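Side-chain contacts in D-ribitol-5-phosphate phosphatase (Bacteroides thetaiotaomicron, PDB 4JB3), which catalyses the magnesium-dependent dephosphorylation of D-ribitol 5-phosphate and 1-phosphate, and also accepts the riboflavin precursor 5-amino-6-(5-phospho-D-ribitylamino)uracil: residues 81-84 with 85-89; 100-103 with 104-107. All blocks are in the same frame, centred on the assembly; numbering follows the deposited sequence.

Contact 1: 81-84 with 85-89; sequences FRKQ and LGDLC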
loop_
_atom_site.group_PDB
_atom_site.type_symbol
_atom_site.label_atom_id
_atom_site.label_comp_id
_atom_site.label_asym_id
_atom_site.label_seq_id
_atom_site.Cartn_x
_atom_site.Cartn_y
_atom_site.Cartn_z
ATOM N N PHE A 81 -10.604 -0.610 -17.289
ATOM C CA PHE A 81 -11.359 -0.532 -16.049
ATOM C C PHE A 81 -12.343 0.638 -16.091
ATOM O O PHE A 81 -13.508 0.508 -15.702
ATOM C CB PHE A 81 -10.407 -0.388 -14.859
ATOM C CG PHE A 81 -11.104 -0.071 -13.566
ATOM C CD1 PHE A 81 -11.598 -1.086 -12.752
ATOM C CD2 PHE A 81 -11.266 1.250 -13.160
ATOM C CE1 PHE A 81 -12.260 -0.784 -11.566
ATOM C CE2 PHE A 81 -11.915 1.554 -11.979
ATOM C CZ PHE A 81 -12.414 0.540 -11.179
ATOM N N ARG A 82 -11.861 1.791 -16.548
ATOM C CA ARG A 82 -12.699 2.977 -16.695
ATOM C C ARG A 82 -13.935 2.676 -17.543
ATOM O O ARG A 82 -15.062 3.037 -17.186
ATOM C CB ARG A 82 -11.893 4.095 -17.360
ATOM C CG ARG A 82 -12.684 5.368 -17.607
ATOM C CD ARG A 82 -12.051 6.171 -18.731
ATOM N NE ARG A 82 -11.977 5.412 -19.976
ATOM C CZ ARG A 82 -12.999 5.252 -20.816
ATOM N NH1 ARG A 82 -14.180 5.801 -20.550
ATOM N NH2 ARG A 82 -12.847 4.542 -21.926
ATOM N N LYS A 83 -13.716 2.003 -18.668
ATOM C CA LYS A 83 -14.804 1.614 -19.554
ATOM C C LYS A 83 -15.796 0.684 -18.845
ATOM O O LYS A 83 -17.010 0.910 -18.878
ATOM C CB LYS A 83 -14.221 0.948 -20.811
ATOM C CG LYS A 83 -15.202 0.769 -21.950
ATOM C CD LYS A 83 -15.953 -0.538 -21.851
ATOM C CE LYS A 83 -16.895 -0.691 -23.030
ATOM N NZ LYS A 83 -17.878 -1.784 -22.817
ATOM N N GLN A 84 -15.292 -0.374 -18.221
ATOM C CA GLN A 84 -16.193 -1.336 -17.586
ATOM C C GLN A 84 -16.901 -0.781 -16.349
ATOM O O GLN A 84 -18.061 -1.120 -16.103
ATOM C CB GLN A 84 -15.474 -2.661 -17.303
ATOM C CG GLN A 84 -15.085 -3.379 -18.596
ATOM C CD GLN A 84 -14.485 -4.753 -18.378
ATOM O OE1 GLN A 84 -14.836 -5.457 -17.435
ATOM N NE2 GLN A 84 -13.579 -5.145 -19.263
ATOM N N LEU A 85 -16.218 0.076 -15.587
ATOM C CA LEU A 85 -16.858 0.768 -14.470
ATOM C C LEU A 85 -17.976 1.671 -14.986
ATOM O O LEU A 85 -19.074 1.695 -14.431
ATOM C CB LEU A 85 -15.831 1.574 -13.677
ATOM C CG LEU A 85 -16.370 2.396 -12.507
ATOM C CD1 LEU A 85 -16.966 1.481 -11.463
ATOM C CD2 LEU A 85 -15.248 3.248 -11.903
ATOM N N GLY A 86 -17.705 2.397 -16.069
ATOM C CA GLY A 86 -18.714 3.240 -16.682
ATOM C C GLY A 86 -19.939 2.458 -17.121
ATOM O O GLY A 86 -21.070 2.933 -16.996
ATOM N N ASP A 87 -19.724 1.255 -17.646
ATOM C CA ASP A 87 -20.857 0.435 -18.077
ATOM C C ASP A 87 -21.716 0.047 -16.869
ATOM O O ASP A 87 -22.943 0.010 -16.964
ATOM C CB ASP A 87 -20.378 -0.827 -18.800
ATOM C CG ASP A 87 -19.730 -0.540 -20.143
ATOM O OD1 ASP A 87 -19.879 0.578 -20.679
ATOM O OD2 ASP A 87 -19.068 -1.457 -20.669
ATOM N N LEU A 88 -21.070 -0.237 -15.740
ATOM C CA LEU A 88 -21.797 -0.490 -14.497
ATOM C C LEU A 88 -22.588 0.735 -14.047
ATOM O O LEU A 88 -23.718 0.611 -13.554
ATOM C CB LEU A 88 -20.840 -0.898 -13.375
ATOM C CG LEU A 88 -20.222 -2.295 -13.429
ATOM C CD1 LEU A 88 -19.338 -2.528 -12.218
ATOM C CD2 LEU A 88 -21.301 -3.352 -13.492
ATOM N N CYS A 89 -21.989 1.912 -14.202
ATOM C CA CYS A 89 -22.585 3.157 -13.721
ATOM C C CYS A 89 -23.627 3.684 -14.686
ATOM O O CYS A 89 -24.399 4.582 -14.348
ATOM C CB CYS A 89 -21.507 4.229 -13.523
ATOM S SG CYS A 89 -20.341 3.904 -12.193
#
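Phe81 and Leu85, one helical turn apart, run side by side on the buried face of helix 78-89. With CG anti to the backbone N (chi1 170° in Phe81, 178° in Leu85), both side chains lean the same way; Phe81 CE2 meets Leu85 CD2 at 3.7 Å, and Leu85 CB lies over one face of the ring toward its rim. In the backbone, Leu85 N donates to Phe81 O at 2.7 Å. Phe47 and Thr98 pack against Leu85, joining this ridge to helices 40-50 and 95-103. Arg82 meets the second segment through its backbone, Gly86 N to Arg82 O being 2.9 Å; its guanidinium turns elsewhere, NE pairing with Asp79 and NH1 with Leu93 O. Lys83 O accepts from Asp87 N at 3.0 Å, while its side chain bends at chi2 (-88°) and crosses to the Asp87 carboxylate. The salt bridge from Lys83 NZ to Asp87 OD2 is modelled at 2.5 Å, a doubtful length although the pairing is clear. Gln84 continues the series, accepting from Leu88 N at 3.2 Å. The repeated i to i+4 bonds and divided side chains mark an amphipathic helix: apolar groups bind it to its neighbours, while the Lys83-Asp87 pair links exposed residues, where solvent probably weakens its contribution.

Contact 2: 100-103 with 104-107; sequences QAWL and GFFN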
loop_
_atom_site.group_PDB
_atom_site.type_symbol
_atom_site.label_atom_id
_atom_site.label_comp_id
_atom_site.label_asym_id
_atom_site.label_seq_id
_atom_site.Cartn_x
_atom_site.Cartn_y
_atom_site.Cartn_z
ATOM N N GLN A 100 -10.175 10.303 -9.280
ATOM C CA GLN A 100 -10.631 10.967 -8.062
ATOM C C GLN A 100 -11.431 10.026 -7.167
ATOM O O GLN A 100 -11.329 10.105 -5.935
ATOM C CB GLN A 100 -11.399 12.250 -8.377
ATOM C CG GLN A 100 -10.510 13.357 -8.939
ATOM C CD GLN A 100 -9.283 13.629 -8.078
ATOM O OE1 GLN A 100 -9.380 13.754 -6.857
ATOM N NE2 GLN A 100 -8.121 13.714 -8.715
ATOM N N ALA A 101 -12.187 9.108 -7.770
ATOM C CA ALA A 101 -12.909 8.119 -6.976
ATOM C C ALA A 101 -11.940 7.206 -6.234
ATOM O O ALA A 101 -12.095 6.972 -5.035
ATOM C CB ALA A 101 -13.878 7.316 -7.839
ATOM N N TRP A 102 -10.925 6.709 -6.929
ATOM C CA TRP A 102 -9.884 5.916 -6.276
ATOM C C TRP A 102 -9.194 6.651 -5.126
ATOM O O TRP A 102 -8.895 6.052 -4.085
ATOM C CB TRP A 102 -8.841 5.460 -7.297
ATOM C CG TRP A 102 -9.234 4.172 -7.950
ATOM C CD1 TRP A 102 -9.680 4.001 -9.237
ATOM C CD2 TRP A 102 -9.260 2.872 -7.342
ATOM N NE1 TRP A 102 -9.961 2.674 -9.464
ATOM C CE2 TRP A 102 -9.722 1.963 -8.315
ATOM C CE3 TRP A 102 -8.934 2.390 -6.067
ATOM C CZ2 TRP A 102 -9.848 0.603 -8.061
ATOM C CZ3 TRP A 102 -9.063 1.044 -5.815
ATOM C CH2 TRP A 102 -9.522 0.162 -6.801
ATOM N N LEU A 103 -8.929 7.941 -5.312
ATOM C CA LEU A 103 -8.254 8.708 -4.266
ATOM C C LEU A 103 -9.159 8.910 -3.048
ATOM O O LEU A 103 -8.684 9.287 -1.969
ATOM C CB LEU A 103 -7.743 10.039 -4.811
ATOM C CG LEU A 103 -6.658 9.883 -5.879
ATOM C CD1 LEU A 103 -6.166 11.242 -6.340
ATOM C CD2 LEU A 103 -5.499 9.050 -5.364
ATOM N N GLY A 104 -10.448 8.632 -3.218
ATOM C CA GLY A 104 -11.393 8.649 -2.118
ATOM C C GLY A 104 -11.056 7.646 -1.031
ATOM O O GLY A 104 -11.512 7.791 0.102
ATOM N N PHE A 105 -10.254 6.633 -1.369
ATOM C CA PHE A 105 -9.820 5.652 -0.374
ATOM C C PHE A 105 -8.888 6.249 0.665
ATOM O O PHE A 105 -8.726 5.685 1.745
ATOM C CB PHE A 105 -9.047 4.513 -1.044
ATOM C CG PHE A 105 -9.885 3.324 -1.422
ATOM C CD1 PHE A 105 -10.225 2.368 -0.472
ATOM C CD2 PHE A 105 -10.286 3.135 -2.731
ATOM C CE1 PHE A 105 -10.987 1.256 -0.823
ATOM C CE2 PHE A 105 -11.048 2.031 -3.089
ATOM C CZ PHE A 105 -11.395 1.089 -2.131
ATOM N N PHE A 106 -8.241 7.364 0.335
ATOM C CA PHE A 106 -7.095 7.817 1.123
ATOM C C PHE A 106 -7.287 9.130 1.851
ATOM O O PHE A 106 -7.940 10.038 1.348
ATOM C CB PHE A 106 -5.857 7.921 0.224
ATOM C CG PHE A 106 -5.526 6.644 -0.480
ATOM C CD1 PHE A 106 -4.803 5.659 0.162
ATOM C CD2 PHE A 106 -5.944 6.411 -1.776
ATOM C CE1 PHE A 106 -4.492 4.467 -0.482
ATOM C CE2 PHE A 106 -5.648 5.219 -2.411
ATOM C CZ PHE A 106 -4.922 4.249 -1.761
ATOM N N ASN A 107 -6.699 9.222 3.040
ATOM C CA ASN A 107 -6.574 10.505 3.733
ATOM C C ASN A 107 -5.216 11.083 3.364
ATOM O O ASN A 107 -4.372 10.358 2.868
ATOM C CB ASN A 107 -6.655 10.317 5.251
ATOM C CG ASN A 107 -8.021 9.862 5.716
ATOM O OD1 ASN A 107 -9.040 10.207 5.120
ATOM N ND2 ASN A 107 -8.050 9.087 6.795
#
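Trp102 and Phe105 have similar first torsions (chi1 -87° and -93°, the latter away from a staggered position), and their side chains point the same way. The planes differ by 22°, but the centroid of the Trp102 six-membered ring lies 5.5 Å from that of Phe105; the rings are slid apart and barely overlap. Contact is made at neighbouring borders, Trp102 CZ3 approaching Phe105 CE2 to 3.5 Å. Trp102 O sits in the plane of the Phe105 ring at its edge, 3.5 Å from CD2, while accepting from Phe105 N at 3.1 Å. Phe106 N closes a type I turn onto Leu103 O at 3.0 Å, and Phe105 CB lies over one face of the Phe106 ring. Gly104 N bonds to Ala101 O at 3.0 Å; a CB on Gly104 would clash with that oxygen. These three i to i+3 bonds mark the run-out of helix 95-103. Putting an alanine at Phe105 would probably open a gap beside the CE3-CZ3 border of Trp102 and lose the contact with Ala43. The turn leads out of helix 95-103, with Phe105 on helix 40-50, Trp102 and Phe106 both on Val136 of helix 134-140, and Lys42 NZ bonded to the carbonyls of Gly104 and Phe106.

Both contacts are local. Helices 78-89 and 95-103 belong to the helical region between strands 26-29 and 125-130, consistent with a HAD cap, and 104-107 leads back from it towards the metal site, Phe106 lying about 8 Å from the sodium ion by its side chain. Contact 1 is more peripheral, centred about 24 Å from the chain centre against about 13 Å for contact 2. Both are partly buried: contact 1 sets buried Phe81 and Leu85 against exposed Lys83 and Asp87, whereas aromatic packing, with Trp102 and Phe105 buried, and turn bonds dominate contact 2. They meet directly, Phe81 CE2 packing 3.4 Å from Trp102 NE1 and joining the consecutive helices.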